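RTX toxin (Vibrio vulnificus CMCP6, PDB 6A7H) probably acts as the Ras/Rap1-specific endopeptidase of a bacterial RTX toxin, inactivating these small GTPases. Local coordinates at residues D301-L306 against L457-L462; A392-R397 against M408-A413; A438-H443 against P451-R456. All blocks are in the same frame, centred on the assembly; numbering follows the deposited sequence.

In the fold
All three contacts lie in the part of the chain built round the four-stranded parallel sheet. Interactions 1 and 3 are buried and adjoining: helix 453-457 leads directly into strand 461-464, and Thr-454 packs on both Leu-306 and Ala-461. Interaction 1 involves the outermost strand 304-309; interaction 2, only partly buried, uses the loop after the outermost strand at the opposite side of the sheet, 386-391. It meets interaction 3 where Leu-439 packs on Ala-411 and Arg-410, but does not touch interaction 1. Their chemistry differs accordingly. Leucine packing with one backbone bond and a water marks interaction 1, side-chain packing with a water bridge marks interaction 2, and carbonyls meeting a helix start mark interaction 3.

Interaction 1 of 3, residues D301-L306 against L457-L462; sequences DRKGLL and LDLPAL
Leu-457 meets 301-306 in two ways. Its CD1 touches Leu-306 CD2 at 4.2 Å, and its carbonyl oxygen lies beside the aliphatic end of Lys-303, 3.4 Å from CE. The lysine chain bends about CG-CD (chi3 71°), which folds its amino end over the turn that follows helix 453-457. That turn is a Schellman motif, with Asp-458 at positive phi; the Asp-458 carboxylate stays near the Lys-303 ammonium without touching it, and its backbone oxygen is taken by Tyr-273, whose hydroxyl also bonds Arg-302 NE.

Leu-459 is the wedge of the contact. It points into 301-306 and divides its two methyls: CD1 packs against the Gly-304 peptide, 3.5 Å from the carbonyl oxygen, while CD2 lies against the aliphatic chain of Arg-302, 3.7 Å from CB. Leu-306 closes the other flank, crossing Leu-459 at about a right angle with CD1 3.7 Å from Leu-459 CB. Gly-304 begins strand 304-309 of the parallel sheet; Leu-459 thus packs at the start of an outermost strand, whose neighbour in the sheet is 430-436.

At Pro-460 the ring CD brushes Arg-302 CD, and the extended arginine chain runs past to the end of helix 290-298, where Arg-302 NH1 is hydrogen-bonded to the carbonyl oxygen of Leu-298. A single water joins the backbones here, receiving Leu-306 N-H and donating to Pro-460 O. After Ala-461 the two backbones meet directly: Leu-462 N donates to Leu-306 O at 2.9 Å, with a bent N-H...O angle of 138°. The same oxygen has Leu-462 CB packed close beside it. Beyond, Leu-462 CD1 reaches Leu-305 CD2 at 4.0 Å, next to Leu-298.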
loop_
_atom_site.group_PDB
_atom_site.type_symbol
_atom_site.label_atom_id
_atom_site.label_comp_id
_atom_site.label_asym_id
_atom_site.label_seq_id
_atom_site.Cartn_x
_atom_site.Cartn_y
_atom_site.Cartn_z
ATOM N N ASP A 301 20.670 -22.901 13.841
ATOM C CA ASP A 301 20.672 -21.601 14.528
ATOM C C ASP A 301 20.130 -20.495 13.596
ATOM O O ASP A 301 20.604 -19.360 13.605
ATOM C CB ASP A 301 22.097 -21.281 15.040
ATOM C CG ASP A 301 22.177 -20.008 15.892
ATOM O OD1 ASP A 301 21.595 -19.980 16.998
ATOM O OD2 ASP A 301 22.855 -19.047 15.465
ATOM N N ARG A 302 19.138 -20.848 12.781
ATOM C CA ARG A 302 18.444 -19.887 11.934
ATOM C C ARG A 302 16.945 -20.168 11.938
ATOM O O ARG A 302 16.509 -21.317 12.050
ATOM C CB ARG A 302 18.984 -19.920 10.502
ATOM C CG ARG A 302 20.313 -19.221 10.354
ATOM C CD ARG A 302 20.909 -19.412 8.981
ATOM N NE ARG A 302 22.359 -19.318 9.072
ATOM C CZ ARG A 302 23.169 -20.364 9.179
ATOM N NH1 ARG A 302 22.681 -21.590 9.176
ATOM N NH2 ARG A 302 24.472 -20.181 9.268
ATOM N N LYS A 303 16.160 -19.108 11.807
ATOM C CA LYS A 303 14.723 -19.192 11.974
ATOM C C LYS A 303 14.021 -19.715 10.701
ATOM O O LYS A 303 12.861 -20.133 10.744
ATOM C CB LYS A 303 14.181 -17.818 12.369
ATOM C CG LYS A 303 14.359 -16.739 11.284
ATOM C CD LYS A 303 14.455 -15.327 11.883
ATOM C CE LYS A 303 15.783 -15.147 12.608
ATOM N NZ LYS A 303 15.884 -13.825 13.264
ATOM N N GLY A 304 14.722 -19.710 9.571
ATOM C CA GLY A 304 14.088 -20.110 8.333
ATOM C C GLY A 304 15.005 -20.165 7.130
ATOM O O GLY A 304 16.218 -19.975 7.252
ATOM N N LEU A 305 14.405 -20.457 5.974
ATOM C CA LEU A 305 15.079 -20.461 4.680
ATOM C C LEU A 305 14.509 -19.408 3.751
ATOM O O LEU A 305 13.290 -19.270 3.655
ATOM C CB LEU A 305 14.928 -21.807 3.980
ATOM C CG LEU A 305 15.458 -23.090 4.573
ATOM C CD1 LEU A 305 15.418 -24.137 3.483
ATOM C CD2 LEU A 305 16.861 -22.862 5.049
ATOM N N LEU A 306 15.378 -18.705 3.032
ATOM C CA LEU A 306 14.942 -17.765 2.004
ATOM C C LEU A 306 15.377 -18.276 0.644
ATOM O O LEU A 306 16.572 -18.354 0.353
ATOM C CB LEU A 306 15.511 -16.355 2.246
ATOM C CG LEU A 306 15.036 -15.617 3.508
ATOM C CD1 LEU A 306 15.783 -14.295 3.694
ATOM C CD2 LEU A 306 13.531 -15.379 3.455
ATOM N N LEU A 457 15.494 -10.227 8.255
ATOM C CA LEU A 457 15.274 -11.507 8.946
ATOM C C LEU A 457 16.561 -12.225 9.369
ATOM O O LEU A 457 16.507 -13.363 9.850
ATOM C CB LEU A 457 14.455 -12.440 8.063
ATOM C CG LEU A 457 13.070 -11.961 7.619
ATOM C CD1 LEU A 457 12.446 -12.952 6.685
ATOM C CD2 LEU A 457 12.161 -11.712 8.825
ATOM N N ASP A 458 17.707 -11.566 9.186
ATOM C CA ASP A 458 19.013 -12.124 9.560
ATOM C C ASP A 458 19.288 -13.478 8.870
ATOM O O ASP A 458 19.765 -14.432 9.494
ATOM C CB ASP A 458 19.113 -12.254 11.092
ATOM C CG ASP A 458 20.543 -12.536 11.576
ATOM O OD1 ASP A 458 21.511 -12.220 10.850
ATOM O OD2 ASP A 458 20.702 -13.067 12.694
ATOM N N LEU A 459 18.990 -13.555 7.577
ATOM C CA LEU A 459 19.182 -14.792 6.826
ATOM C C LEU A 459 19.915 -14.574 5.503
ATOM O O LEU A 459 19.855 -13.487 4.928
ATOM C CB LEU A 459 17.834 -15.461 6.561
ATOM C CG LEU A 459 17.048 -15.956 7.776
ATOM C CD1 LEU A 459 15.712 -16.562 7.320
ATOM C CD2 LEU A 459 17.860 -16.962 8.569
ATOM N N PRO A 460 20.611 -15.616 5.012
ATOM C CA PRO A 460 21.231 -15.542 3.685
ATOM C C PRO A 460 20.202 -15.765 2.579
ATOM O O PRO A 460 19.147 -16.345 2.823
ATOM C CB PRO A 460 22.259 -16.672 3.724
ATOM C CG PRO A 460 21.615 -17.696 4.609
ATOM C CD PRO A 460 20.875 -16.907 5.671
ATOM N N ALA A 461 20.489 -15.298 1.374
ATOM C CA ALA A 461 19.605 -15.572 0.247
ATOM C C ALA A 461 20.081 -16.843 -0.443
ATOM O O ALA A 461 21.277 -16.993 -0.707
ATOM C CB ALA A 461 19.582 -14.396 -0.732
ATOM N N LEU A 462 19.153 -17.745 -0.737
ATOM C CA LEU A 462 19.504 -19.055 -1.282
ATOM C C LEU A 462 18.962 -19.334 -2.691
ATOM O O LEU A 462 18.000 -18.715 -3.164
ATOM C CB LEU A 462 19.011 -20.161 -0.343
ATOM C CG LEU A 462 19.469 -20.101 1.115
ATOM C CD1 LEU A 462 18.776 -21.176 1.954
ATOM C CD2 LEU A 462 20.977 -20.246 1.186
HETATM O O HOH W 1 17.899 -18.369 4.179
#

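Interaction 2 of 3, residues A392-R397 against M408-A413; sequences ANSSAR and MYRAGA
Ser-394 and Tyr-409 make the closest approach, and it is a van der Waals one. The serine oxygen OG comes to the edge of the tyrosine ring, in its plane, 3.2 Å from CD2; Ser-394 CB follows it, 3.5 Å from CE2. With chi1 of 60°, OG is tucked between the serine's own N and carbonyl carbon and faces the helix, where it also reaches Arg-410 CB. The apolar contact is Ala-392 CB to Ala-413 CB at 3.5 Å, one helical turn further on, where the two methyls touch beside the tyrosine.

The third packing contact uses a flat group. Ala-396 CB stands 3.6 Å above the plane of the Arg-410 guanidinium, over its centre, although Ala-396 itself is poorly ordered. Arg-410 leaves the helix with CG opposite the backbone N (chi1 175°) and stays extended to NE, a course that carries the guanidinium out alongside the loop. Helix 405-422 is the connecting helix of a beta-alpha-beta crossover from strand 386-391 to strand 430-436, passing over the intervening strand 333-338, and the 392-397 loop is the first part of that connection folding back on its own helix.

Polar links are indirect or lead to neighbouring residues. A water accepts Asn-393 N-H at 2.7 Å and donates to Tyr-409 OH at 2.9 Å, bridging loop backbone and ring. The same hydroxyl is hydrogen-bonded to Asp-249, and Arg-250 forms a cation-pi contact with the ring, which ties Tyr-409 to helix 240-263. Arg-410 NE forms a salt bridge with Asp-391 at the end of the preceding strand, which helps to position the guanidinium whose face Ala-396 covers. On the loop side, Arg-342 binds the carbonyl oxygens of Ala-392 and Ser-394.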
loop_
_atom_site.group_PDB
_atom_site.type_symbol
_atom_site.label_atom_id
_atom_site.label_comp_id
_atom_site.label_asym_id
_atom_site.label_seq_id
_atom_site.Cartn_x
_atom_site.Cartn_y
_atom_site.Cartn_z
ATOM N N ALA A 392 2.751 -7.312 -0.507
ATOM C CA ALA A 392 1.903 -6.185 -0.147
ATOM C C ALA A 392 0.887 -5.879 -1.254
ATOM O O ALA A 392 0.630 -6.725 -2.117
ATOM C CB ALA A 392 2.743 -4.990 0.143
ATOM N N ASN A 393 0.319 -4.674 -1.238
ATOM C CA ASN A 393 -0.823 -4.364 -2.093
ATOM C C ASN A 393 -0.512 -3.513 -3.325
ATOM O O ASN A 393 -1.415 -3.160 -4.085
ATOM C CB ASN A 393 -1.908 -3.667 -1.269
ATOM C CG ASN A 393 -2.429 -4.542 -0.130
ATOM O OD1 ASN A 393 -2.442 -5.773 -0.231
ATOM N ND2 ASN A 393 -2.863 -3.908 0.958
ATOM N N SER A 394 0.756 -3.199 -3.543
ATOM C CA SER A 394 1.099 -2.286 -4.626
ATOM C C SER A 394 1.682 -3.008 -5.839
ATOM O O SER A 394 1.822 -4.224 -5.849
ATOM C CB SER A 394 2.079 -1.233 -4.126
ATOM O OG SER A 394 3.261 -1.858 -3.662
ATOM N N SER A 395 2.016 -2.253 -6.872
ATOM C CA SER A 395 2.493 -2.860 -8.104
ATOM C C SER A 395 3.896 -3.451 -7.953
ATOM O O SER A 395 4.770 -2.822 -7.362
ATOM C CB SER A 395 2.480 -1.836 -9.226
ATOM O OG SER A 395 2.562 -2.496 -10.461
ATOM N N ALA A 396 4.098 -4.657 -8.489
ATOM C CA ALA A 396 5.400 -5.329 -8.440
ATOM C C ALA A 396 6.285 -4.793 -9.551
ATOM O O ALA A 396 7.504 -4.991 -9.565
ATOM C CB ALA A 396 5.240 -6.834 -8.569
ATOM N N ARG A 397 5.616 -4.160 -10.505
ATOM C CA ARG A 397 6.201 -3.310 -11.530
ATOM C C ARG A 397 7.465 -2.602 -11.058
ATOM O O ARG A 397 7.425 -1.819 -10.106
ATOM C CB ARG A 397 5.130 -2.301 -11.952
ATOM C CG ARG A 397 5.406 -1.277 -13.035
ATOM C CD ARG A 397 4.311 -0.208 -12.895
ATOM N NE ARG A 397 3.725 0.249 -14.148
ATOM C CZ ARG A 397 2.768 1.170 -14.211
ATOM N NH1 ARG A 397 2.311 1.707 -13.089
ATOM N NH2 ARG A 397 2.274 1.550 -15.383
ATOM N N MET A 408 10.417 1.303 -3.657
ATOM C CA MET A 408 10.788 1.411 -2.251
ATOM C C MET A 408 9.586 1.093 -1.386
ATOM O O MET A 408 9.711 0.430 -0.360
ATOM C CB MET A 408 11.333 2.800 -1.916
ATOM C CG MET A 408 12.712 3.048 -2.486
ATOM S SD MET A 408 13.422 4.659 -2.097
ATOM C CE MET A 408 12.205 5.798 -2.694
ATOM N N TYR A 409 8.419 1.565 -1.809
ATOM C CA TYR A 409 7.207 1.303 -1.055
ATOM C C TYR A 409 6.964 -0.211 -0.946
ATOM O O TYR A 409 6.727 -0.723 0.134
ATOM C CB TYR A 409 6.000 1.995 -1.692
ATOM C CG TYR A 409 4.713 1.569 -1.053
ATOM C CD1 TYR A 409 4.277 2.166 0.122
ATOM C CD2 TYR A 409 3.945 0.540 -1.600
ATOM C CE1 TYR A 409 3.103 1.769 0.729
ATOM C CE2 TYR A 409 2.776 0.122 -0.989
ATOM C CZ TYR A 409 2.356 0.746 0.178
ATOM O OH TYR A 409 1.194 0.348 0.799
ATOM N N ARG A 410 7.039 -0.927 -2.064
ATOM C CA ARG A 410 6.803 -2.363 -2.017
ATOM C C ARG A 410 7.819 -3.086 -1.115
ATOM O O ARG A 410 7.454 -3.969 -0.346
ATOM C CB ARG A 410 6.839 -2.975 -3.414
ATOM C CG ARG A 410 6.719 -4.497 -3.351
ATOM C CD ARG A 410 6.669 -5.090 -4.704
ATOM N NE ARG A 410 6.294 -6.495 -4.688
ATOM C CZ ARG A 410 6.913 -7.425 -5.406
ATOM N NH1 ARG A 410 7.951 -7.080 -6.158
ATOM N NH2 ARG A 410 6.500 -8.693 -5.378
ATOM N N ALA A 411 9.089 -2.708 -1.205
ATOM C CA ALA A 411 10.131 -3.349 -0.410
ATOM C C ALA A 411 9.917 -3.067 1.069
ATOM O O ALA A 411 10.133 -3.932 1.921
ATOM C CB ALA A 411 11.521 -2.880 -0.853
ATOM N N GLY A 412 9.476 -1.848 1.362
ATOM C CA GLY A 412 9.160 -1.465 2.721
ATOM C C GLY A 412 7.996 -2.271 3.267
ATOM O O GLY A 412 8.081 -2.841 4.355
ATOM N N ALA A 413 6.902 -2.318 2.508
ATOM C CA ALA A 413 5.705 -3.000 2.967
ATOM C C ALA A 413 5.940 -4.513 3.076
ATOM O O ALA A 413 5.503 -5.144 4.035
ATOM C CB ALA A 413 4.531 -2.701 2.041
HETATM O O HOH W 2 0.663 -2.385 0.120
#

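Interaction 3 of 3, residues A438-H443 against P451-R456; sequences ALLQSH and PGITHR
Two consecutive carbonyls, Leu-439 O and Leu-440 O, receive the polar groups at the start of helix 453-457. Thr-454 OG1 donates to Leu-440 O at 2.7 Å, coming nearly in line with the C=O bond. With chi1 of 51°, OG1 sits between the residue's own N and carbonyl carbon, on the same side as the Thr-454 N-H, which adds a weak N...O bond of 3.5 Å to Leu-440 O, so one residue grips that oxygen twice. Ile-453 N donates to Leu-439 O at 3.0 Å, almost straight (171°) and in the carbonyl plane.

Gly-452 fits tightly against the chain beyond these carbonyls, its CA 3.3 Å from Gln-441 O. Its N-H bonds to His-455 ND1 within the segment, with Gly-452 N close to the imidazole plane, and this holds the ring so that its CE1 edge meets Ser-442 CB at 3.6 Å. Trp-269 packs edge-to-face with the same ring.

Outward lies hydrocarbon packing. Leu-439 CB touches Ile-453 CG1 at 4.1 Å, Leu-440 CB meets Thr-454 CG2, and Tyr-435 of strand 430-436 contacts both Leu-440 and Ile-453. The arrangement is one of helix capping: Gly-452 is the N-cap, the His-455 bond resembles one half of a capping box, and carbonyls from helix 437-440 take up first-turn N-H groups.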
loop_
_atom_site.group_PDB
_atom_site.type_symbol
_atom_site.label_atom_id
_atom_site.label_comp_id
_atom_site.label_asym_id
_atom_site.label_seq_id
_atom_site.Cartn_x
_atom_site.Cartn_y
_atom_site.Cartn_z
ATOM N N ALA A 438 14.815 -9.675 -6.218
ATOM C CA ALA A 438 14.947 -8.233 -6.031
ATOM C C ALA A 438 14.607 -7.798 -4.601
ATOM O O ALA A 438 15.159 -6.818 -4.096
ATOM C CB ALA A 438 14.071 -7.493 -7.026
ATOM N N LEU A 439 13.696 -8.516 -3.956
ATOM C CA LEU A 439 13.348 -8.206 -2.574
ATOM C C LEU A 439 14.369 -8.764 -1.583
ATOM O O LEU A 439 14.461 -8.303 -0.447
ATOM C CB LEU A 439 11.948 -8.734 -2.242
ATOM C CG LEU A 439 10.867 -7.850 -2.848
ATOM C CD1 LEU A 439 9.514 -8.287 -2.397
ATOM C CD2 LEU A 439 11.120 -6.407 -2.448
ATOM N N LEU A 440 15.138 -9.757 -2.013
ATOM C CA LEU A 440 16.092 -10.392 -1.109
ATOM C C LEU A 440 17.264 -9.457 -0.831
ATOM O O LEU A 440 17.772 -9.387 0.286
ATOM C CB LEU A 440 16.571 -11.722 -1.691
ATOM C CG LEU A 440 15.497 -12.818 -1.694
ATOM C CD1 LEU A 440 16.014 -14.141 -2.272
ATOM C CD2 LEU A 440 14.955 -13.022 -0.288
ATOM N N GLN A 441 17.659 -8.725 -1.860
ATOM C CA GLN A 441 18.716 -7.735 -1.785
ATOM C C GLN A 441 18.209 -6.385 -1.265
ATOM O O GLN A 441 17.005 -6.081 -1.303
ATOM C CB GLN A 441 19.325 -7.542 -3.171
ATOM C CG GLN A 441 18.353 -6.805 -4.104
ATOM C CD GLN A 441 18.836 -6.686 -5.537
ATOM O OE1 GLN A 441 19.493 -7.586 -6.062
ATOM N NE2 GLN A 441 18.504 -5.568 -6.181
ATOM N N SER A 442 19.143 -5.560 -0.814
ATOM C CA SER A 442 18.807 -4.224 -0.363
ATOM C C SER A 442 18.558 -3.326 -1.571
ATOM O O SER A 442 19.064 -3.577 -2.660
ATOM C CB SER A 442 19.932 -3.645 0.500
ATOM O OG SER A 442 21.087 -3.445 -0.299
ATOM N N HIS A 443 17.783 -2.272 -1.363
ATOM C CA HIS A 443 17.554 -1.267 -2.389
ATOM C C HIS A 443 18.470 -0.078 -2.147
ATOM O O HIS A 443 18.321 0.642 -1.159
ATOM C CB HIS A 443 16.100 -0.804 -2.393
ATOM C CG HIS A 443 15.829 0.292 -3.376
ATOM N ND1 HIS A 443 15.438 0.045 -4.675
ATOM C CD2 HIS A 443 15.923 1.637 -3.260
ATOM C CE1 HIS A 443 15.291 1.192 -5.313
ATOM N NE2 HIS A 443 15.573 2.174 -4.474
ATOM N N PRO A 451 16.505 -1.776 3.505
ATOM C CA PRO A 451 17.131 -3.071 3.803
ATOM C C PRO A 451 16.508 -4.211 2.992
ATOM O O PRO A 451 15.308 -4.186 2.734
ATOM C CB PRO A 451 16.836 -3.275 5.297
ATOM C CG PRO A 451 16.549 -1.940 5.830
ATOM C CD PRO A 451 15.914 -1.165 4.704
ATOM N N GLY A 452 17.293 -5.205 2.600
ATOM C CA GLY A 452 16.697 -6.383 1.988
ATOM C C GLY A 452 15.967 -7.278 2.991
ATOM O O GLY A 452 16.192 -7.204 4.210
ATOM N N ILE A 453 15.099 -8.141 2.470
ATOM C CA ILE A 453 14.430 -9.149 3.283
ATOM C C ILE A 453 15.451 -9.944 4.086
ATOM O O ILE A 453 15.237 -10.244 5.270
ATOM C CB ILE A 453 13.595 -10.094 2.408
ATOM C CG1 ILE A 453 12.419 -9.327 1.798
ATOM C CG2 ILE A 453 13.087 -11.283 3.206
ATOM C CD1 ILE A 453 11.152 -9.327 2.644
ATOM N N THR A 454 16.570 -10.261 3.435
ATOM C CA THR A 454 17.673 -10.984 4.071
ATOM C C THR A 454 18.143 -10.246 5.302
ATOM O O THR A 454 18.266 -10.843 6.374
ATOM C CB THR A 454 18.856 -11.168 3.108
ATOM O OG1 THR A 454 19.189 -9.899 2.542
ATOM C CG2 THR A 454 18.470 -12.118 1.976
ATOM N N HIS A 455 18.403 -8.946 5.143
ATOM C CA HIS A 455 18.823 -8.099 6.258
ATOM C C HIS A 455 17.780 -8.072 7.369
ATOM O O HIS A 455 18.113 -8.162 8.550
ATOM C CB HIS A 455 19.092 -6.657 5.799
ATOM C CG HIS A 455 20.224 -6.527 4.832
ATOM N ND1 HIS A 455 20.085 -5.917 3.603
ATOM C CD2 HIS A 455 21.514 -6.925 4.911
ATOM C CE1 HIS A 455 21.238 -5.955 2.962
ATOM N NE2 HIS A 455 22.125 -6.556 3.737
ATOM N N ARG A 456 16.515 -7.931 7.001
ATOM C CA ARG A 456 15.504 -7.770 8.037
ATOM C C ARG A 456 15.286 -9.052 8.862
ATOM O O ARG A 456 14.992 -8.960 10.058
ATOM C CB ARG A 456 14.189 -7.266 7.430
ATOM C CG ARG A 456 13.891 -5.850 7.908
ATOM C CD ARG A 456 13.408 -5.960 9.339
ATOM N NE ARG A 456 13.140 -4.699 10.010
ATOM C CZ ARG A 456 12.102 -3.913 9.768
ATOM N NH1 ARG A 456 11.246 -4.200 8.796
ATOM N NH2 ARG A 456 11.960 -2.794 10.466
#